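Local coordinates for protein hexokinase (Schistosoma mansoni, PDB 1BDG) that phosphorylates glucose and probably other hexoses at the 6-position with ATP, the first step of glycolysis, at residues 384-389 and 419-424; 211-216 and 225-230; 17-22 and 368-373. All blocks are in the same frame, centred on the assembly; numbering follows the deposited sequence.

Interaction 1. Residues 384-389 and 419-424. With SO4 (sulfate ion), chain E.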
# COMPACT_ATOMS: atom_id res chain seq x y z
N CYS A 384 11.30 -9.46 -7.74
CA CYS A 384 11.44 -10.57 -6.82
C CYS A 384 10.26 -11.51 -6.92
O CYS A 384 10.42 -12.73 -6.79
CB CYS A 384 11.55 -10.08 -5.39
SG CYS A 384 11.17 -11.41 -4.25
N ILE A 385 9.07 -10.95 -7.12
CA ILE A 385 7.84 -11.73 -7.25
C ILE A 385 7.93 -12.54 -8.54
O ILE A 385 7.68 -13.74 -8.55
CB ILE A 385 6.61 -10.80 -7.28
CG1 ILE A 385 6.30 -10.28 -5.87
CG2 ILE A 385 5.42 -11.52 -7.85
CD1 ILE A 385 6.06 -11.37 -4.85
N LEU A 386 8.31 -11.87 -9.62
CA LEU A 386 8.46 -12.52 -10.92
C LEU A 386 9.48 -13.66 -10.85
O LEU A 386 9.41 -14.61 -11.62
CB LEU A 386 8.91 -11.49 -11.98
CG LEU A 386 7.96 -10.33 -12.25
CD1 LEU A 386 8.42 -9.62 -13.49
CD2 LEU A 386 6.55 -10.82 -12.42
N ARG A 387 10.45 -13.52 -9.95
CA ARG A 387 11.47 -14.55 -9.76
C ARG A 387 10.93 -15.72 -8.96
O ARG A 387 11.51 -16.80 -8.96
CB ARG A 387 12.70 -13.97 -9.07
CG ARG A 387 13.49 -13.05 -9.95
CD ARG A 387 14.94 -13.00 -9.55
NE ARG A 387 15.60 -11.83 -10.13
CZ ARG A 387 16.39 -11.00 -9.45
NH1 ARG A 387 16.63 -11.19 -8.16
NH2 ARG A 387 16.94 -9.97 -10.08
N ARG A 388 9.81 -15.50 -8.28
CA ARG A 388 9.16 -16.51 -7.48
C ARG A 388 8.07 -17.15 -8.32
O ARG A 388 8.15 -18.34 -8.63
CB ARG A 388 8.60 -15.88 -6.21
CG ARG A 388 7.74 -16.79 -5.38
CD ARG A 388 7.84 -16.41 -3.91
NE ARG A 388 8.97 -17.07 -3.23
CZ ARG A 388 9.07 -18.38 -3.00
NH1 ARG A 388 8.13 -19.23 -3.37
NH2 ARG A 388 10.13 -18.84 -2.37
N ILE A 389 7.07 -16.37 -8.71
CA ILE A 389 6.00 -16.89 -9.56
C ILE A 389 6.61 -17.74 -10.69
O ILE A 389 6.16 -18.86 -10.95
CB ILE A 389 5.15 -15.72 -10.13
CG1 ILE A 389 4.17 -15.23 -9.06
CG2 ILE A 389 4.41 -16.12 -11.37
CD1 ILE A 389 2.92 -14.63 -9.60
N LYS A 419 15.58 -4.53 -15.12
CA LYS A 419 16.99 -4.94 -14.97
C LYS A 419 17.13 -6.17 -14.09
O LYS A 419 18.18 -6.80 -14.07
CB LYS A 419 17.83 -3.81 -14.36
CG LYS A 419 18.11 -2.66 -15.29
CD LYS A 419 18.60 -1.46 -14.52
CE LYS A 419 18.74 -0.26 -15.43
NZ LYS A 419 17.48 0.00 -16.18
N LEU A 420 16.08 -6.48 -13.32
CA LEU A 420 16.09 -7.61 -12.39
C LEU A 420 15.11 -8.75 -12.66
O LEU A 420 15.16 -9.77 -11.96
CB LEU A 420 15.84 -7.10 -10.97
CG LEU A 420 16.63 -5.87 -10.56
CD1 LEU A 420 16.35 -5.52 -9.12
CD2 LEU A 420 18.11 -6.15 -10.78
N LYS A 421 14.21 -8.59 -13.62
CA LYS A 421 13.25 -9.66 -13.88
C LYS A 421 13.90 -10.80 -14.62
O LYS A 421 14.98 -10.63 -15.18
CB LYS A 421 12.05 -9.16 -14.70
CG LYS A 421 12.34 -8.85 -16.14
CD LYS A 421 11.11 -8.34 -16.85
CE LYS A 421 11.40 -8.12 -18.34
NZ LYS A 421 11.89 -9.38 -18.99
N PRO A 422 13.29 -12.01 -14.56
CA PRO A 422 13.85 -13.17 -15.27
C PRO A 422 13.88 -12.78 -16.76
O PRO A 422 12.85 -12.38 -17.32
CB PRO A 422 12.80 -14.26 -15.01
CG PRO A 422 12.31 -13.92 -13.67
CD PRO A 422 12.14 -12.42 -13.75
N LYS A 423 15.05 -12.89 -17.39
CA LYS A 423 15.21 -12.52 -18.79
C LYS A 423 14.15 -13.10 -19.75
O LYS A 423 13.90 -12.52 -20.83
CB LYS A 423 16.60 -12.88 -19.26
N ASN A 424 13.52 -14.20 -19.37
CA ASN A 424 12.54 -14.81 -20.24
C ASN A 424 11.12 -14.57 -19.76
O ASN A 424 10.20 -15.24 -20.22
CB ASN A 424 12.78 -16.32 -20.34
CG ASN A 424 14.15 -16.66 -20.90
OD1 ASN A 424 14.60 -17.81 -20.79
ND2 ASN A 424 14.83 -15.67 -21.49
S SO4 E . 10.98 -21.53 -2.76
O1 SO4 E . 12.06 -20.59 -2.81
O2 SO4 E . 9.92 -21.10 -3.62
O3 SO4 E . 11.46 -22.82 -3.19
O4 SO4 E . 10.47 -21.62 -1.41
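R387 and L386, near the C-terminal end of helix 357-389, meet L420, K421 and P422, where helix 409-420 gives way to a loop, in a partly buried contact that combines a polar helix-end interaction with apolar packing. It belongs to the actin-like ATPase fold of the hexokinase large subdomain, where helix 357-389 leads into strand 393-399 and helix 409-420 lies on the beta-alpha-beta connection from that strand to the parallel strand 426-431. The polar half illustrates how an arginine can address the carbonyl end of a neighbouring helix. R387 has CG anti to its carbonyl carbon, and the chain then runs extended from CG to NE (chi2 -154°, chi3 -163°), carrying the guanidinium to L420. The carbonyl oxygen lies at the edge of that group and near its plane, where two N-H groups converge on it. R387 NE stands 2.8 Å and R387 NH2 2.6 Å from L420 O, but both bonds are strongly bent and count as weak. A positive charge at this helix end would probably be favourable.

The apolar half is centred on L386 and the proline ring. L386 points toward the loop, and its CB reaches P422 CD at 3.8 Å. One of its methyls, CD1, comes within 3.9 Å of K421 CB. The rest of K421 leads away, and its NZ is hydrogen-bonded to T425 O. F427 of strand 426-431 touches both L386 and K421, so the sheet adjoins this apolar patch. The CB of R388 points away from the loop; its NH1 is salt-bridged to E228 OE1, and a sulfate, probably from the crystallisation liquor, lies beside the guanidinium in doubtful geometry. P422 CG lies 3.6 Å from L386 O and 4.0 Å from R387 CG.

Interaction 2. Residues 211-216 and 225-230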
# COMPACT_ATOMS: atom_id res chain seq x y z
N LYS A 211 -4.03 -13.61 -17.53
CA LYS A 211 -2.63 -13.80 -17.19
C LYS A 211 -2.16 -13.09 -15.93
O LYS A 211 -1.00 -13.19 -15.55
CB LYS A 211 -1.77 -13.38 -18.37
N CYS A 212 -3.06 -12.39 -15.26
CA CYS A 212 -2.72 -11.68 -14.03
C CYS A 212 -2.45 -12.61 -12.86
O CYS A 212 -3.38 -13.26 -12.36
CB CYS A 212 -3.86 -10.77 -13.63
SG CYS A 212 -3.40 -9.40 -12.52
N ALA A 213 -1.21 -12.65 -12.39
CA ALA A 213 -0.86 -13.51 -11.27
C ALA A 213 -0.35 -12.72 -10.05
O ALA A 213 0.01 -13.32 -9.03
CB ALA A 213 0.15 -14.54 -11.69
N VAL A 214 -0.35 -11.39 -10.14
CA VAL A 214 0.13 -10.53 -9.05
C VAL A 214 -0.83 -9.36 -8.82
O VAL A 214 -1.52 -8.92 -9.73
CB VAL A 214 1.54 -9.97 -9.37
CG1 VAL A 214 2.14 -9.35 -8.16
CG2 VAL A 214 2.44 -11.06 -9.87
N GLY A 215 -0.88 -8.87 -7.59
CA GLY A 215 -1.74 -7.75 -7.26
C GLY A 215 -0.92 -6.77 -6.46
O GLY A 215 -0.72 -6.99 -5.26
N LEU A 216 -0.42 -5.72 -7.09
CA LEU A 216 0.42 -4.73 -6.41
C LEU A 216 -0.27 -3.47 -5.92
O LEU A 216 -0.99 -2.82 -6.66
CB LEU A 216 1.59 -4.34 -7.33
CG LEU A 216 2.57 -3.25 -6.92
CD1 LEU A 216 3.34 -3.63 -5.66
CD2 LEU A 216 3.53 -3.01 -8.07
N ALA A 225 0.58 -9.31 -3.59
CA ALA A 225 -0.03 -10.60 -3.37
C ALA A 225 0.19 -11.29 -4.68
O ALA A 225 0.19 -10.64 -5.72
CB ALA A 225 -1.50 -10.43 -3.10
N TYR A 226 0.41 -12.60 -4.66
CA TYR A 226 0.65 -13.34 -5.89
C TYR A 226 0.12 -14.78 -5.80
O TYR A 226 -0.15 -15.28 -4.71
CB TYR A 226 2.16 -13.31 -6.22
CG TYR A 226 3.00 -14.17 -5.32
CD1 TYR A 226 3.38 -13.73 -4.06
CD2 TYR A 226 3.37 -15.46 -5.70
CE1 TYR A 226 4.11 -14.57 -3.19
CE2 TYR A 226 4.09 -16.30 -4.85
CZ TYR A 226 4.45 -15.85 -3.60
OH TYR A 226 5.13 -16.69 -2.75
N ILE A 227 -0.08 -15.44 -6.94
CA ILE A 227 -0.56 -16.83 -6.90
C ILE A 227 0.63 -17.75 -6.65
O ILE A 227 1.65 -17.65 -7.33
CB ILE A 227 -1.30 -17.27 -8.19
CG1 ILE A 227 -2.37 -16.24 -8.58
CG2 ILE A 227 -2.04 -18.57 -7.91
CD1 ILE A 227 -3.06 -16.53 -9.90
N GLU A 228 0.49 -18.65 -5.68
CA GLU A 228 1.55 -19.58 -5.30
C GLU A 228 1.13 -21.04 -5.30
O GLU A 228 -0.04 -21.38 -5.34
CB GLU A 228 2.09 -19.20 -3.90
CG GLU A 228 3.01 -20.22 -3.21
CD GLU A 228 4.41 -20.24 -3.77
OE1 GLU A 228 5.13 -19.25 -3.55
OE2 GLU A 228 4.80 -21.24 -4.42
N ASP A 229 2.14 -21.91 -5.29
CA ASP A 229 2.02 -23.36 -5.26
C ASP A 229 1.62 -23.72 -3.82
O ASP A 229 2.41 -23.58 -2.88
CB ASP A 229 3.43 -23.88 -5.60
CG ASP A 229 3.47 -25.35 -5.91
OD1 ASP A 229 3.15 -26.18 -5.04
OD2 ASP A 229 3.91 -25.68 -7.03
N SER A 230 0.42 -24.22 -3.62
CA SER A 230 -0.02 -24.57 -2.27
C SER A 230 0.70 -25.78 -1.68
O SER A 230 0.20 -26.38 -0.72
CB SER A 230 -1.53 -24.80 -2.23
OG SER A 230 -1.85 -25.94 -3.00
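V214 and Y226 stand side by side on one face of a beta hairpin, a non-hydrogen-bonded antiparallel pair whose V214 CG2 and Y226 CB are 4.3 Å apart. The tyrosine ring does not lie over the valine. Its CG is set between the backbone N and the carbonyl carbon (chi1 72°), the end of the side chain leads away from strand 212-218, and the hydroxyl meets E228, two residues on. I227 does the reverse: with CG1 anti to the carbonyl carbon (chi1 -50°) and the chain extended, I227 CD1 comes within 4.2 Å of A213 CB.

The backbones are joined by I227 N to A213 O at 3.0 Å, and by reciprocal bonds between G215 and A225, the one from A225 N being bent. Two carbonyls also receive CA-H contacts, A213 O from Y226 CA and A225 O from V214 CA. C212 ties the start of the hairpin to C205 through a disulfide. The residues between the segments, the inner ends of both strands and their turn, include I217, G221, T222 and N223 of the glucose pocket, in keeping with the second phosphate-binding hairpin of actin-like ATPases, and the side chain of A225 lies about 8 Å from the sugar.

The bonds across the strands are thus all backbone ones, whereas the buried carboxylate of E228 is held within its own strand. Y226 OH donates to the anti lone pair of E228 OE1 at 2.7 Å, in the plane of the ring, while D229 N approaches E228 OE2 at 2.9 Å, tilted from the carboxylate plane. With R388 NH1 as a salt-bridge partner of OE1, this pattern of donors would favour an ionised E228.

Interaction 3. Residues 17-22 and 368-373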
# COMPACT_ATOMS: atom_id res chain seq x y z
N LYS A 17 23.43 11.63 -0.76
CA LYS A 17 24.08 10.56 -1.51
C LYS A 17 23.66 9.15 -1.06
O LYS A 17 23.48 8.27 -1.89
CB LYS A 17 25.61 10.74 -1.50
CG LYS A 17 26.30 10.10 -2.69
CD LYS A 17 27.71 10.59 -2.89
CE LYS A 17 28.41 9.60 -3.83
NZ LYS A 17 29.82 9.93 -4.18
N PRO A 18 23.44 8.92 0.24
CA PRO A 18 23.04 7.59 0.68
C PRO A 18 21.72 7.11 0.09
O PRO A 18 21.35 5.97 0.31
CB PRO A 18 22.94 7.73 2.19
CG PRO A 18 24.02 8.68 2.48
CD PRO A 18 23.78 9.74 1.42
N PHE A 19 20.99 8.02 -0.57
CA PHE A 19 19.71 7.68 -1.23
C PHE A 19 19.97 7.22 -2.66
O PHE A 19 19.14 6.54 -3.24
CB PHE A 19 18.77 8.88 -1.31
CG PHE A 19 18.11 9.23 -0.03
CD1 PHE A 19 18.78 9.97 0.93
CD2 PHE A 19 16.79 8.87 0.19
CE1 PHE A 19 18.15 10.36 2.11
CE2 PHE A 19 16.15 9.26 1.38
CZ PHE A 19 16.83 10.01 2.34
N ASP A 20 21.10 7.64 -3.23
CA ASP A 20 21.48 7.29 -4.59
C ASP A 20 21.99 5.85 -4.70
O ASP A 20 23.20 5.62 -4.81
CB ASP A 20 22.52 8.28 -5.12
CG ASP A 20 22.87 8.03 -6.57
OD1 ASP A 20 21.97 7.65 -7.35
OD2 ASP A 20 24.04 8.22 -6.95
N LEU A 21 21.07 4.89 -4.69
CA LEU A 21 21.41 3.47 -4.78
C LEU A 21 21.72 3.02 -6.20
O LEU A 21 21.26 3.61 -7.17
CB LEU A 21 20.32 2.62 -4.14
CG LEU A 21 19.98 3.03 -2.70
CD1 LEU A 21 19.38 1.85 -1.95
CD2 LEU A 21 21.24 3.50 -1.97
N SER A 22 22.49 1.94 -6.29
CA SER A 22 22.93 1.36 -7.55
C SER A 22 22.10 0.15 -7.97
O SER A 22 21.47 -0.48 -7.15
CB SER A 22 24.40 0.93 -7.41
OG SER A 22 24.59 -0.08 -6.41
N GLU A 368 13.05 14.49 -5.65
CA GLU A 368 13.54 13.58 -6.69
C GLU A 368 14.29 12.38 -6.09
O GLU A 368 14.07 11.24 -6.50
CB GLU A 368 14.47 14.33 -7.66
CG GLU A 368 15.20 13.42 -8.65
CD GLU A 368 16.40 14.09 -9.32
OE1 GLU A 368 17.45 14.29 -8.65
OE2 GLU A 368 16.32 14.37 -10.54
N MET A 369 15.18 12.64 -5.14
CA MET A 369 15.96 11.58 -4.51
C MET A 369 15.03 10.59 -3.84
O MET A 369 15.06 9.40 -4.13
CB MET A 369 16.92 12.14 -3.46
CG MET A 369 18.09 12.92 -4.01
SD MET A 369 18.88 12.10 -5.37
CE MET A 369 20.21 11.27 -4.56
N VAL A 370 14.17 11.11 -2.97
CA VAL A 370 13.23 10.28 -2.24
C VAL A 370 12.28 9.51 -3.13
O VAL A 370 12.09 8.33 -2.94
CB VAL A 370 12.44 11.13 -1.24
CG1 VAL A 370 11.36 10.29 -0.56
CG2 VAL A 370 13.40 11.74 -0.21
N VAL A 371 11.70 10.19 -4.10
CA VAL A 371 10.73 9.57 -5.01
C VAL A 371 11.35 8.58 -5.99
O VAL A 371 10.70 7.61 -6.37
CB VAL A 371 9.89 10.67 -5.74
CG1 VAL A 371 9.62 10.28 -7.19
CG2 VAL A 371 8.57 10.91 -4.98
N LYS A 372 12.60 8.82 -6.37
CA LYS A 372 13.32 7.95 -7.30
C LYS A 372 13.60 6.58 -6.68
O LYS A 372 13.38 5.54 -7.30
CB LYS A 372 14.64 8.59 -7.70
CG LYS A 372 14.65 9.25 -9.06
CD LYS A 372 15.87 8.84 -9.89
N ARG A 373 14.11 6.60 -5.45
CA ARG A 373 14.42 5.38 -4.72
C ARG A 373 13.15 4.61 -4.35
O ARG A 373 13.15 3.38 -4.25
CB ARG A 373 15.16 5.72 -3.44
CG ARG A 373 15.52 4.53 -2.58
CD ARG A 373 16.07 4.98 -1.25
NE ARG A 373 15.06 5.65 -0.43
CZ ARG A 373 15.16 5.84 0.88
NH1 ARG A 373 16.24 5.42 1.54
NH2 ARG A 373 14.19 6.44 1.54
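F19 and D20, in the short linker between helices 5-16 and 23-41, lie against M369, V370 and R373 on one side of helix 357-389, a mostly buried helix-to-loop contact that brings the N-terminal helices onto the large subdomain. The linker is compact: residues 17-19 make a 3-10 segment, D20 is the centre of an inverse gamma turn, and S22 is the N-cap of the following helix. No hydrogen bond crosses between the segments.

The first kind of interaction is between two flat groups. F19 comes over one face of the R373 guanidinium with its rim atom CD2, which lies above the centre of the group and 3.5 Å from CZ of R373. CE2 of F19 is 3.4 Å from R373 NH2. The planes are inclined by 47°, so this is no parallel stack. R373 has CG anti to its backbone N, and a turn about CG-CD (chi3 67°) places NE. R373 NH1 has a salt bridge to D267 OD2, which gives the charge a partner.

The second kind is apolar. F19 CE2 also reaches V370 CG2 at 4.0 Å, and V370 also touches L291, L294 and I298 of helix 288-304. Its side chain is about 5 Å from that of L328, which by similarity belongs to the ATP site. M369 supplies the other apolar touch. Its chain turns at chi2 (-46°) and chi3 (-96°), the latter placing the terminal methyl, M369 CE, 4.3 Å from F19 CB and 3.8 Å from D20 CB.

From the N terminus, interaction 3 opens first, in the linker at residues 17-22, and closes on 368-373 after 345 intervening residues. Interaction 2 is nested inside that loop as a local hairpin closed across eight residues. Interaction 1 follows in series, spanning the passage from the end of helix 357-389 through strand 393-399 to the end of helix 409-420. Helix 357-389 serves interactions 1 and 3, whose centres are about 23 Å apart, and so joins the N-terminal helices to strands 212-218 and 222-229, which its end touches. Interactions 1 and 2 touch directly, with I389 packed on A213 and Y226, whereas interaction 3 touches neither.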